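Local atomic coordinates of lysozyme C (Equus asinus, PDB entry 5XUW), a protein that hydrolyses the beta-1,4 links between N-acetylmuramic acid and N-acetylglucosamine in bacterial peptidoglycan, so lysing bacteria, and binds one calcium ion. Residues 11-17 with 88-92; 1-5 with 37-41; 25-30 with 120-124; 31-35 with 55-59. All blocks are in the same frame, centred on the assembly; numbering follows the deposited sequence.

Overall arrangement
The chain starts with segment 1-5, which contact 2 joins to 37-41 after the chain has passed through helices 5-14 and 25-36, closing the shortest sequence span but one. Contact 1 ties the end of helix 5-14 to the start of helix 89-100 beside the calcium site. Contact 3 closes the longest span, bringing 120-124 back onto 25-30. Contact 4 joins the same helix 25-36 to segment 55-59, the turn and bulge that link sheet strands 53-54 and 59-60, and falls within the spans of both contact 1 and contact 3. Contacts 1 and 3 cross each other, and contact 2 crosses all the rest. Ile88, Phe3 and Leu56 touch one another where contacts 1, 2 and 4 meet.

Contact 1: 11-17 with 88-92; sequences KLKAQEM and IDDDI. With CA (calcium ion), chain C.
A Schellman motif ends helix 5-14 here, next to the N-terminal end of helix 89-100, whose first turn carries calcium ligands. Build 11-14 helical, let Gln15 leave helical angles at -93/25, and give Glu16 a positive phi (62/32) as C-prime residue. Met17 N then reaches Leu12 O at 3.0 Å and Glu16 N reaches Lys13 O at 3.1 Å. Across the contact the CA atoms of Gln15 and Asp89 lie 7.8 Å apart, those of Lys11 and Ile88 9.0 Å. Ile88 takes the N-cap position, its O accepting from Ile92 N at 2.7 Å. Ile92 (m, t) is the most covered residue: its CD1 is 3.6 Å from Leu12 CD2, and its CG2 is 3.8 Å from Met17 SD. Lys11, t at chi1 and p at chi2, sends NZ to a salt bridge with Asp89 OD1 at 2.7 Å. One water donates to both Gln15 OE1 (3.0 Å) and Asp89 O (2.8 Å), while Gln15 O is taken by Lys96 NZ. The next two aspartates turn to calcium, completed by Lys82 O, Asp85 OD1, Asn87 O and two waters, a seven-ligand site as in alpha-lactalbumin and the calcium-binding C-type lysozymes. Asp90 OD1 binds the ion at 2.4 Å, and Asp91 OD1 at 2.5 Å.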
loop_
_atom_site.group_PDB
_atom_site.type_symbol
_atom_site.label_atom_id
_atom_site.label_comp_id
_atom_site.label_asym_id
_atom_site.label_seq_id
_atom_site.Cartn_x
_atom_site.Cartn_y
_atom_site.Cartn_z
ATOM N N LYS A 11 -6.694 -10.648 4.984
ATOM C CA LYS A 11 -5.781 -9.981 5.916
ATOM C C LYS A 11 -6.201 -8.520 6.143
ATOM O O LYS A 11 -6.368 -8.080 7.279
ATOM C CB LYS A 11 -4.356 -10.057 5.372
ATOM C CG LYS A 11 -3.289 -9.339 6.186
ATOM C CD LYS A 11 -3.245 -9.775 7.639
ATOM C CE LYS A 11 -2.083 -9.106 8.363
ATOM N NZ LYS A 11 -2.036 -9.448 9.812
ATOM N N LEU A 12 -6.373 -7.781 5.053
ATOM C CA LEU A 12 -6.788 -6.380 5.140
ATOM C C LEU A 12 -8.154 -6.236 5.807
ATOM O O LEU A 12 -8.355 -5.323 6.612
ATOM C CB LEU A 12 -6.771 -5.720 3.760
ATOM C CG LEU A 12 -5.417 -5.637 3.040
ATOM C CD1 LEU A 12 -5.543 -4.755 1.810
ATOM C CD2 LEU A 12 -4.278 -5.140 3.922
ATOM N N LYS A 13 -9.079 -7.141 5.502
ATOM C CA LYS A 13 -10.386 -7.148 6.177
ATOM C C LYS A 13 -10.230 -7.294 7.693
ATOM O O LYS A 13 -10.894 -6.593 8.464
ATOM C CB LYS A 13 -11.286 -8.268 5.643
ATOM C CG LYS A 13 -12.680 -8.286 6.277
ATOM C CD LYS A 13 -13.640 -9.228 5.573
ATOM C CE LYS A 13 -14.936 -9.411 6.360
ATOM N NZ LYS A 13 -15.612 -8.114 6.646
ATOM N N ALA A 14 -9.351 -8.198 8.105
ATOM C CA ALA A 14 -9.108 -8.448 9.530
ATOM C C ALA A 14 -8.476 -7.249 10.235
ATOM O O ALA A 14 -8.673 -7.067 11.440
ATOM C CB ALA A 14 -8.236 -9.681 9.708
ATOM N N GLN A 15 -7.708 -6.446 9.493
ATOM C CA GLN A 15 -7.119 -5.201 10.010
ATOM C C GLN A 15 -7.997 -3.963 9.737
ATOM O O GLN A 15 -7.482 -2.853 9.655
ATOM C CB GLN A 15 -5.720 -4.991 9.414
ATOM C CG GLN A 15 -4.732 -6.119 9.681
ATOM C CD GLN A 15 -4.347 -6.233 11.140
ATOM O OE1 GLN A 15 -3.946 -5.256 11.776
ATOM N NE2 GLN A 15 -4.459 -7.429 11.678
ATOM N N GLU A 16 -9.307 -4.160 9.574
ATOM C CA GLU A 16 -10.297 -3.079 9.496
ATOM C C GLU A 16 -10.115 -2.118 8.315
ATOM O O GLU A 16 -10.450 -0.935 8.414
ATOM C CB GLU A 16 -10.375 -2.325 10.837
ATOM C CG GLU A 16 -10.831 -3.216 11.981
ATOM C CD GLU A 16 -11.026 -2.477 13.292
ATOM O OE1 GLU A 16 -11.625 -3.082 14.204
ATOM O OE2 GLU A 16 -10.590 -1.309 13.422
ATOM N N MET A 17 -9.616 -2.626 7.187
ATOM C CA MET A 17 -9.375 -1.768 6.020
ATOM C C MET A 17 -10.590 -1.532 5.143
ATOM O O MET A 17 -10.579 -0.588 4.341
ATOM C CB MET A 17 -8.236 -2.305 5.158
ATOM C CG MET A 17 -6.881 -2.218 5.837
ATOM S SD MET A 17 -6.383 -0.504 6.061
ATOM C CE MET A 17 -5.437 -0.210 4.575
ATOM N N ILE A 88 2.662 -7.511 7.466
ATOM C CA ILE A 88 2.291 -6.201 6.901
ATOM C C ILE A 88 1.473 -5.323 7.849
ATOM O O ILE A 88 0.931 -4.308 7.432
ATOM C CB ILE A 88 1.557 -6.335 5.541
ATOM C CG1 ILE A 88 0.216 -7.066 5.673
ATOM C CG2 ILE A 88 2.451 -7.031 4.530
ATOM C CD1 ILE A 88 -0.698 -6.872 4.478
ATOM N N ASP A 89 1.379 -5.697 9.118
ATOM C CA ASP A 89 0.647 -4.882 10.082
ATOM C C ASP A 89 1.163 -3.451 10.156
ATOM O O ASP A 89 0.359 -2.514 10.172
ATOM C CB ASP A 89 0.651 -5.516 11.475
ATOM C CG ASP A 89 -0.202 -6.775 11.553
ATOM O OD1 ASP A 89 -0.911 -7.096 10.577
ATOM O OD2 ASP A 89 -0.149 -7.465 12.595
ATOM N N ASP A 90 2.488 -3.285 10.192
ATOM C CA ASP A 90 3.064 -1.938 10.244
ATOM C C ASP A 90 2.933 -1.221 8.895
ATOM O O ASP A 90 2.709 0.005 8.854
ATOM C CB ASP A 90 4.495 -1.904 10.810
ATOM C CG ASP A 90 5.444 -2.879 10.143
ATOM O OD1 ASP A 90 5.119 -3.423 9.065
ATOM O OD2 ASP A 90 6.538 -3.119 10.719
ATOM N N ASP A 91 3.007 -1.976 7.803
ATOM C CA ASP A 91 2.692 -1.423 6.458
ATOM C C ASP A 91 1.264 -0.890 6.411
ATOM O O ASP A 91 1.004 0.208 5.875
ATOM C CB ASP A 91 2.847 -2.464 5.342
ATOM C CG ASP A 91 4.221 -3.093 5.295
ATOM O OD1 ASP A 91 4.585 -3.775 6.268
ATOM O OD2 ASP A 91 4.917 -2.942 4.268
ATOM N N ILE A 92 0.339 -1.662 6.976
ATOM C CA ILE A 92 -1.081 -1.279 7.004
ATOM C C ILE A 92 -1.294 -0.028 7.859
ATOM O O ILE A 92 -1.999 0.899 7.458
ATOM C CB ILE A 92 -1.964 -2.432 7.527
ATOM C CG1 ILE A 92 -2.055 -3.545 6.474
ATOM C CG2 ILE A 92 -3.359 -1.945 7.915
ATOM C CD1 ILE A 92 -2.546 -4.866 7.016
HETATM CA CA CA C . 6.216 -5.046 7.604
HETATM O O HOH W 1 -2.183 -2.866 11.366
HETATM O O HOH W 2 6.638 -5.724 9.826
HETATM O O HOH W 3 6.339 -5.764 5.307
#

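Contact 2: 1-5 with 37-41; sequences KVFSK and NFNTR
A single beta bridge, Val2 with Asn39 at a CA-CA distance of 4.4 Å, holds the extended N terminus of the lysozyme fold against the loop after helix 25-36. Lys1 lies nearest Thr40 (5.5 Å between CA atoms) and Phe3 nearest Phe38 (5.2 Å), so the segments run in opposite directions. Phe38 loses most surface: its backbone has positive phi (67/16), its O accepts from Phe3 N at 3.0 Å, and Lys5 CA lies 4.2 Å from its ring centroid, an off-centre CH-pi contact. Tyr123 and Val29 also touch this ring. Lys1 comes next. Its O accepts from Thr40 N at 2.9 Å, and its NZ turns to a salt bridge with Glu7. Thr40, chi1 p, is the third: its CG2 packs 3.7 Å from CE1 at the edge of the Phe3 ring. Asn39 OD1 closes an Asx turn on Arg41 N at 2.9 Å and takes a water that also binds the terminal amine. That amine, Lys1 N, donates to Thr40 OG1 at 2.9 Å.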
loop_
_atom_site.group_PDB
_atom_site.type_symbol
_atom_site.label_atom_id
_atom_site.label_comp_id
_atom_site.label_asym_id
_atom_site.label_seq_id
_atom_site.Cartn_x
_atom_site.Cartn_y
_atom_site.Cartn_z
ATOM N N LYS A 1 7.444 -12.168 0.802
ATOM C CA LYS A 1 6.166 -12.941 0.673
ATOM C C LYS A 1 5.378 -12.357 -0.489
ATOM O O LYS A 1 5.343 -11.136 -0.649
ATOM C CB LYS A 1 5.351 -12.839 1.970
ATOM C CG LYS A 1 3.951 -13.429 1.964
ATOM C CD LYS A 1 3.206 -13.056 3.236
ATOM C CE LYS A 1 1.757 -13.514 3.204
ATOM N NZ LYS A 1 1.581 -14.979 3.290
ATOM N N VAL A 2 4.763 -13.225 -1.294
ATOM C CA VAL A 2 3.813 -12.797 -2.319
ATOM C C VAL A 2 2.428 -13.300 -1.908
ATOM O O VAL A 2 2.193 -14.512 -1.830
ATOM C CB VAL A 2 4.200 -13.291 -3.721
ATOM C CG1 VAL A 2 3.179 -12.838 -4.755
ATOM C CG2 VAL A 2 5.590 -12.791 -4.086
ATOM N N PHE A 3 1.530 -12.360 -1.611
ATOM C CA PHE A 3 0.135 -12.673 -1.299
ATOM C C PHE A 3 -0.615 -13.134 -2.542
ATOM O O PHE A 3 -0.317 -12.685 -3.632
ATOM C CB PHE A 3 -0.604 -11.436 -0.775
ATOM C CG PHE A 3 -0.279 -11.066 0.631
ATOM C CD1 PHE A 3 0.828 -10.282 0.923
ATOM C CD2 PHE A 3 -1.112 -11.465 1.675
ATOM C CE1 PHE A 3 1.113 -9.927 2.237
ATOM C CE2 PHE A 3 -0.838 -11.107 2.984
ATOM C CZ PHE A 3 0.276 -10.340 3.269
ATOM N N SER A 4 -1.597 -14.014 -2.371
ATOM C CA SER A 4 -2.643 -14.167 -3.378
ATOM C C SER A 4 -3.599 -13.008 -3.156
ATOM O O SER A 4 -3.691 -12.477 -2.048
ATOM C CB SER A 4 -3.404 -15.487 -3.250
ATOM O OG SER A 4 -4.282 -15.493 -2.136
ATOM N N LYS A 5 -4.326 -12.634 -4.199
ATOM C CA LYS A 5 -5.315 -11.569 -4.068
ATOM C C LYS A 5 -6.260 -11.806 -2.893
ATOM O O LYS A 5 -6.476 -10.918 -2.080
ATOM C CB LYS A 5 -6.113 -11.428 -5.363
ATOM C CG LYS A 5 -7.254 -10.430 -5.271
ATOM C CD LYS A 5 -7.714 -9.964 -6.640
ATOM C CE LYS A 5 -8.392 -11.059 -7.426
ATOM N NZ LYS A 5 -8.832 -10.543 -8.756
ATOM N N ASN A 37 2.617 -5.838 -7.209
ATOM C CA ASN A 37 2.237 -7.199 -7.617
ATOM C C ASN A 37 2.115 -8.161 -6.420
ATOM O O ASN A 37 2.492 -9.333 -6.509
ATOM C CB ASN A 37 3.215 -7.735 -8.689
ATOM C CG ASN A 37 2.646 -8.917 -9.490
ATOM O OD1 ASN A 37 3.401 -9.727 -10.044
ATOM N ND2 ASN A 37 1.330 -9.037 -9.529
ATOM N N PHE A 38 1.589 -7.640 -5.303
ATOM C CA PHE A 38 1.370 -8.393 -4.052
ATOM C C PHE A 38 2.639 -8.858 -3.318
ATOM O O PHE A 38 2.540 -9.695 -2.424
ATOM C CB PHE A 38 0.458 -9.608 -4.274
ATOM C CG PHE A 38 -0.923 -9.269 -4.778
ATOM C CD1 PHE A 38 -1.682 -8.272 -4.168
ATOM C CD2 PHE A 38 -1.468 -9.963 -5.847
ATOM C CE1 PHE A 38 -2.952 -7.967 -4.625
ATOM C CE2 PHE A 38 -2.750 -9.663 -6.306
ATOM C CZ PHE A 38 -3.493 -8.677 -5.683
ATOM N N ASN A 39 3.787 -8.277 -3.660
ATOM C CA ASN A 39 5.086 -8.700 -3.145
ATOM C C ASN A 39 5.559 -7.750 -2.045
ATOM O O ASN A 39 5.817 -6.571 -2.298
ATOM C CB ASN A 39 6.099 -8.730 -4.284
ATOM C CG ASN A 39 7.408 -9.413 -3.902
ATOM O OD1 ASN A 39 7.702 -9.639 -2.732
ATOM N ND2 ASN A 39 8.196 -9.760 -4.909
ATOM N N THR A 40 5.691 -8.281 -0.830
ATOM C CA THR A 40 6.135 -7.486 0.318
ATOM C C THR A 40 7.565 -6.990 0.171
ATOM O O THR A 40 7.950 -6.059 0.849
ATOM C CB THR A 40 6.052 -8.264 1.649
ATOM O OG1 THR A 40 6.875 -9.432 1.569
ATOM C CG2 THR A 40 4.629 -8.663 1.960
ATOM N N ARG A 41 8.351 -7.613 -0.703
ATOM C CA ARG A 41 9.726 -7.176 -0.959
ATOM C C ARG A 41 9.880 -6.228 -2.150
ATOM O O ARG A 41 11.003 -5.942 -2.574
ATOM C CB ARG A 41 10.612 -8.390 -1.157
ATOM C CG ARG A 41 10.561 -9.326 0.022
ATOM C CD ARG A 41 11.695 -10.320 -0.025
ATOM N NE ARG A 41 11.653 -11.194 1.138
ATOM C CZ ARG A 41 12.604 -12.064 1.474
ATOM N NH1 ARG A 41 13.708 -12.192 0.742
ATOM N NH2 ARG A 41 12.450 -12.803 2.571
HETATM O O HOH W 4 8.868 -11.819 -1.637
#

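Contact 3: 25-30 with 120-124; sequences LANWVC and LSEYL
A disulfide sulfur close to a tyrosine ring is the odd feature: Cys30 SG, bonded to Cys115, lies 4.8 Å from the Tyr123 ring centroid, 22° off its normal, an oblique sulfur-aromatic contact. The rest is apolar packing of the C-terminal loop of the C-type lysozyme fold on helix 25-36, without hydrogen bonds between the two segments. Build 25-30 as regular helix, with Val29 N on Leu25 O (2.9 Å) and Cys30 N on Ala26 O (2.8 Å). Segment 120-124 is a tight loop in which Tyr123 N meets Leu120 O at 3.0 Å. The CA atoms of Ala26 and Leu124 come within 6.3 Å. Leu120, Tyr123 and Leu124 all direct CA-to-CB toward the helix, around Ala26, whose small CB lets them close in: it lies 4.0 Å from Leu120 CB, 4.1 Å from Tyr123 CD2 and 4.0 Å from Leu124 CD1. Leu120 and Leu124 share the m, t rotamer. Leu120 CD1 reaches Cys30 CB at 4.1 Å, and Leu124 CD2 reaches Val29 CG1, also at 4.1 Å. Tyr123, chi1 t, slants across the helix, its CE2 3.8 Å from Val29 CG1. Its OH is hydrogen-bonded to Glu33, and Lys5 supplies a cation-pi partner for the ring. Asn27 spends its OD1 on Trp111 NE1, yet that same OD1 lies 3.5 Å from Leu120 CD1.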
loop_
_atom_site.group_PDB
_atom_site.type_symbol
_atom_site.label_atom_id
_atom_site.label_comp_id
_atom_site.label_asym_id
_atom_site.label_seq_id
_atom_site.Cartn_x
_atom_site.Cartn_y
_atom_site.Cartn_z
ATOM N N LEU A 25 -12.478 -2.410 0.451
ATOM C CA LEU A 25 -11.451 -3.432 0.468
ATOM C C LEU A 25 -10.907 -3.718 -0.944
ATOM O O LEU A 25 -9.708 -3.866 -1.121
ATOM C CB LEU A 25 -12.027 -4.700 1.090
ATOM C CG LEU A 25 -11.083 -5.838 1.408
ATOM C CD1 LEU A 25 -10.042 -5.405 2.427
ATOM C CD2 LEU A 25 -11.913 -7.005 1.928
ATOM N N ALA A 26 -11.777 -3.779 -1.950
ATOM C CA ALA A 26 -11.320 -4.033 -3.329
ATOM C C ALA A 26 -10.337 -2.965 -3.790
ATOM O O ALA A 26 -9.323 -3.274 -4.415
ATOM C CB ALA A 26 -12.490 -4.129 -4.286
ATOM N N ASN A 27 -10.633 -1.710 -3.468
ATOM C CA ASN A 27 -9.704 -0.620 -3.789
ATOM C C ASN A 27 -8.333 -0.767 -3.128
ATOM O O ASN A 27 -7.306 -0.554 -3.769
ATOM C CB ASN A 27 -10.331 0.744 -3.481
ATOM C CG ASN A 27 -11.067 1.297 -4.666
ATOM O OD1 ASN A 27 -10.447 1.660 -5.662
ATOM N ND2 ASN A 27 -12.395 1.341 -4.589
ATOM N N TRP A 28 -8.330 -1.130 -1.855
ATOM C CA TRP A 28 -7.080 -1.375 -1.121
ATOM C C TRP A 28 -6.258 -2.526 -1.720
ATOM O O TRP A 28 -5.033 -2.424 -1.872
ATOM C CB TRP A 28 -7.400 -1.685 0.342
ATOM C CG TRP A 28 -7.762 -0.471 1.126
ATOM C CD1 TRP A 28 -8.988 -0.117 1.603
ATOM C CD2 TRP A 28 -6.865 0.565 1.513
ATOM N NE1 TRP A 28 -8.902 1.084 2.276
ATOM C CE2 TRP A 28 -7.606 1.521 2.229
ATOM C CE3 TRP A 28 -5.497 0.770 1.327
ATOM C CZ2 TRP A 28 -7.015 2.663 2.780
ATOM C CZ3 TRP A 28 -4.914 1.900 1.861
ATOM C CH2 TRP A 28 -5.670 2.829 2.583
ATOM N N VAL A 29 -6.940 -3.629 -2.037
ATOM C CA VAL A 29 -6.274 -4.784 -2.640
ATOM C C VAL A 29 -5.767 -4.426 -4.040
ATOM O O VAL A 29 -4.645 -4.788 -4.417
ATOM C CB VAL A 29 -7.187 -6.033 -2.661
ATOM C CG1 VAL A 29 -6.510 -7.200 -3.360
ATOM C CG2 VAL A 29 -7.547 -6.449 -1.241
ATOM N N CYS A 30 -6.581 -3.693 -4.793
ATOM C CA CYS A 30 -6.190 -3.237 -6.130
ATOM C C CYS A 30 -4.925 -2.381 -6.089
ATOM O O CYS A 30 -3.996 -2.583 -6.882
ATOM C CB CYS A 30 -7.343 -2.492 -6.812
ATOM S SG CYS A 30 -7.124 -2.248 -8.585
ATOM N N LEU A 120 -14.775 -2.356 -9.805
ATOM C CA LEU A 120 -14.161 -3.450 -9.033
ATOM C C LEU A 120 -15.185 -4.374 -8.359
ATOM O O LEU A 120 -14.818 -5.151 -7.475
ATOM C CB LEU A 120 -13.214 -2.872 -7.967
ATOM C CG LEU A 120 -12.150 -1.893 -8.464
ATOM C CD1 LEU A 120 -11.294 -1.362 -7.321
ATOM C CD2 LEU A 120 -11.282 -2.554 -9.528
ATOM N N SER A 121 -16.446 -4.342 -8.806
ATOM C CA SER A 121 -17.518 -5.129 -8.196
ATOM C C SER A 121 -17.259 -6.635 -8.195
ATOM O O SER A 121 -17.712 -7.321 -7.281
ATOM C CB SER A 121 -18.860 -4.861 -8.891
ATOM O OG SER A 121 -18.778 -5.144 -10.272
ATOM N N GLU A 122 -16.551 -7.132 -9.210
ATOM C CA GLU A 122 -16.204 -8.559 -9.304
ATOM C C GLU A 122 -14.736 -8.851 -8.947
ATOM O O GLU A 122 -14.312 -10.009 -8.993
ATOM C CB GLU A 122 -16.472 -9.076 -10.717
ATOM C CG GLU A 122 -17.881 -8.813 -11.234
ATOM C CD GLU A 122 -18.093 -9.290 -12.665
ATOM O OE1 GLU A 122 -17.115 -9.700 -13.336
ATOM O OE2 GLU A 122 -19.253 -9.246 -13.132
ATOM N N TYR A 123 -13.976 -7.822 -8.576
ATOM C CA TYR A 123 -12.526 -7.947 -8.369
ATOM C C TYR A 123 -12.190 -8.933 -7.241
ATOM O O TYR A 123 -11.233 -9.705 -7.352
ATOM C CB TYR A 123 -11.910 -6.555 -8.125
ATOM C CG TYR A 123 -10.402 -6.540 -7.880
ATOM C CD1 TYR A 123 -9.497 -6.819 -8.908
ATOM C CD2 TYR A 123 -9.890 -6.228 -6.623
ATOM C CE1 TYR A 123 -8.119 -6.810 -8.680
ATOM C CE2 TYR A 123 -8.522 -6.208 -6.385
ATOM C CZ TYR A 123 -7.634 -6.500 -7.406
ATOM O OH TYR A 123 -6.274 -6.485 -7.149
ATOM N N LEU A 124 -12.985 -8.926 -6.174
ATOM C CA LEU A 124 -12.814 -9.870 -5.065
ATOM C C LEU A 124 -13.882 -10.968 -5.061
ATOM O O LEU A 124 -14.134 -11.584 -4.020
ATOM C CB LEU A 124 -12.805 -9.128 -3.728
ATOM C CG LEU A 124 -11.725 -8.051 -3.561
ATOM C CD1 LEU A 124 -11.826 -7.437 -2.170
ATOM C CD2 LEU A 124 -10.330 -8.607 -3.836
#

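Contact 4: 31-35 with 55-59; sequences MAEYE and GLFQL
Three side chains of helix 25-36, Met31, Ala32 and Glu35, meet a type I turn that runs from Gly55 to Gln58. Leu56 (-55/-39) and Phe57 (-105/12) occupy the turn's middle positions, Gln58 N closes it on Gly55 O at 3.0 Å, and Gln58 then takes positive phi (47/57), giving a G1 beta bulge with Leu59 across from strand 53-54. The CA atoms of Ala32 and Phe57 are 5.6 Å apart, those of Glu35 and Gln58 6.2 Å. Met31 leaves the helix with chi1 t, then bends through chi2 -90° and chi3 m, which brings CE to 3.5 Å from Phe57 CD1. Its SD sits obliquely, 4.9 Å from the ring centroid, in a Met-aromatic contact. Phe57 (chi1 m) also receives Ala32 CB, 4.0 Å from its CE1, while Leu56 (t, p) brings CG to 4.1 Å from the same CB. Gln58, m at chi1 and chi2, folds back so that NE2 donates to Gly55 O at 2.9 Å, and its CG lies 3.4 Å from Glu35 O. Glu35 is likewise m, m: OE1 is 3.5 Å from Gln58 CB and OE2 accepts from Ala110 N. Gln58 neighbours Asp53, predicted like Glu35 to be catalytic, an arrangement consistent with the active-site cleft between helix and sheet in family 22 glycosyl hydrolases.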
loop_
_atom_site.group_PDB
_atom_site.type_symbol
_atom_site.label_atom_id
_atom_site.label_comp_id
_atom_site.label_asym_id
_atom_site.label_seq_id
_atom_site.Cartn_x
_atom_site.Cartn_y
_atom_site.Cartn_z
ATOM N N MET A 31 -4.858 -1.448 -5.143
ATOM C CA MET A 31 -3.663 -0.612 -5.016
ATOM C C MET A 31 -2.443 -1.509 -4.801
ATOM O O MET A 31 -1.420 -1.322 -5.454
ATOM C CB MET A 31 -3.834 0.413 -3.888
ATOM C CG MET A 31 -2.608 1.264 -3.573
ATOM S SD MET A 31 -1.509 0.560 -2.330
ATOM C CE MET A 31 -2.499 0.791 -0.853
ATOM N N ALA A 32 -2.561 -2.517 -3.943
ATOM C CA ALA A 32 -1.428 -3.409 -3.704
ATOM C C ALA A 32 -1.029 -4.192 -4.962
ATOM O O ALA A 32 0.164 -4.346 -5.237
ATOM C CB ALA A 32 -1.719 -4.352 -2.554
ATOM N N GLU A 33 -2.010 -4.668 -5.732
ATOM C CA GLU A 33 -1.700 -5.439 -6.938
ATOM C C GLU A 33 -0.872 -4.607 -7.905
ATOM O O GLU A 33 0.132 -5.077 -8.434
ATOM C CB GLU A 33 -2.951 -5.946 -7.670
ATOM C CG GLU A 33 -2.582 -6.917 -8.788
ATOM C CD GLU A 33 -3.747 -7.610 -9.471
ATOM O OE1 GLU A 33 -4.913 -7.468 -9.059
ATOM O OE2 GLU A 33 -3.469 -8.317 -10.464
ATOM N N TYR A 34 -1.296 -3.375 -8.147
ATOM C CA TYR A 34 -0.634 -2.564 -9.163
ATOM C C TYR A 34 0.612 -1.829 -8.662
ATOM O O TYR A 34 1.486 -1.516 -9.462
ATOM C CB TYR A 34 -1.662 -1.668 -9.870
ATOM C CG TYR A 34 -2.612 -2.534 -10.673
ATOM C CD1 TYR A 34 -2.258 -2.988 -11.951
ATOM C CD2 TYR A 34 -3.816 -2.978 -10.138
ATOM C CE1 TYR A 34 -3.091 -3.821 -12.677
ATOM C CE2 TYR A 34 -4.644 -3.825 -10.851
ATOM C CZ TYR A 34 -4.279 -4.233 -12.133
ATOM O OH TYR A 34 -5.093 -5.081 -12.840
ATOM N N GLU A 35 0.725 -1.601 -7.350
ATOM C CA GLU A 35 1.931 -0.992 -6.782
ATOM C C GLU A 35 3.088 -1.985 -6.676
ATOM O O GLU A 35 4.215 -1.647 -7.025
ATOM C CB GLU A 35 1.640 -0.375 -5.409
ATOM C CG GLU A 35 0.838 0.928 -5.468
ATOM C CD GLU A 35 1.593 2.093 -6.086
ATOM O OE1 GLU A 35 2.837 2.037 -6.177
ATOM O OE2 GLU A 35 0.932 3.072 -6.488
ATOM N N GLY A 55 8.002 -1.941 -0.360
ATOM C CA GLY A 55 7.053 -2.925 0.119
ATOM C C GLY A 55 5.765 -3.029 -0.660
ATOM O O GLY A 55 5.640 -2.484 -1.763
ATOM N N LEU A 56 4.820 -3.740 -0.054
ATOM C CA LEU A 56 3.513 -4.053 -0.646
ATOM C C LEU A 56 2.743 -2.816 -1.103
ATOM O O LEU A 56 2.069 -2.852 -2.138
ATOM C CB LEU A 56 2.672 -4.819 0.378
ATOM C CG LEU A 56 1.319 -5.398 -0.034
ATOM C CD1 LEU A 56 1.498 -6.492 -1.070
ATOM C CD2 LEU A 56 0.603 -5.957 1.177
ATOM N N PHE A 57 2.824 -1.746 -0.303
ATOM C CA PHE A 57 2.160 -0.483 -0.609
ATOM C C PHE A 57 3.108 0.606 -1.112
ATOM O O PHE A 57 2.709 1.764 -1.206
ATOM C CB PHE A 57 1.408 0.030 0.616
ATOM C CG PHE A 57 0.467 -0.971 1.231
ATOM C CD1 PHE A 57 -0.444 -1.681 0.449
ATOM C CD2 PHE A 57 0.457 -1.171 2.613
ATOM C CE1 PHE A 57 -1.316 -2.589 1.024
ATOM C CE2 PHE A 57 -0.427 -2.071 3.192
ATOM C CZ PHE A 57 -1.319 -2.776 2.397
ATOM N N GLN A 58 4.351 0.242 -1.440
ATOM C CA GLN A 58 5.309 1.147 -2.053
ATOM C C GLN A 58 5.375 2.498 -1.333
ATOM O O GLN A 58 5.192 3.559 -1.926
ATOM C CB GLN A 58 5.003 1.287 -3.546
ATOM C CG GLN A 58 5.343 0.042 -4.334
ATOM C CD GLN A 58 6.838 -0.177 -4.460
ATOM O OE1 GLN A 58 7.490 0.421 -5.315
ATOM N NE2 GLN A 58 7.394 -1.021 -3.594
ATOM N N LEU A 59 5.673 2.419 -0.038
ATOM C CA LEU A 59 5.720 3.587 0.831
ATOM C C LEU A 59 7.075 4.265 0.704
ATOM O O LEU A 59 8.119 3.605 0.768
ATOM C CB LEU A 59 5.428 3.181 2.268
ATOM C CG LEU A 59 4.075 2.502 2.468
ATOM C CD1 LEU A 59 4.015 1.782 3.803
ATOM C CD2 LEU A 59 2.937 3.506 2.320
#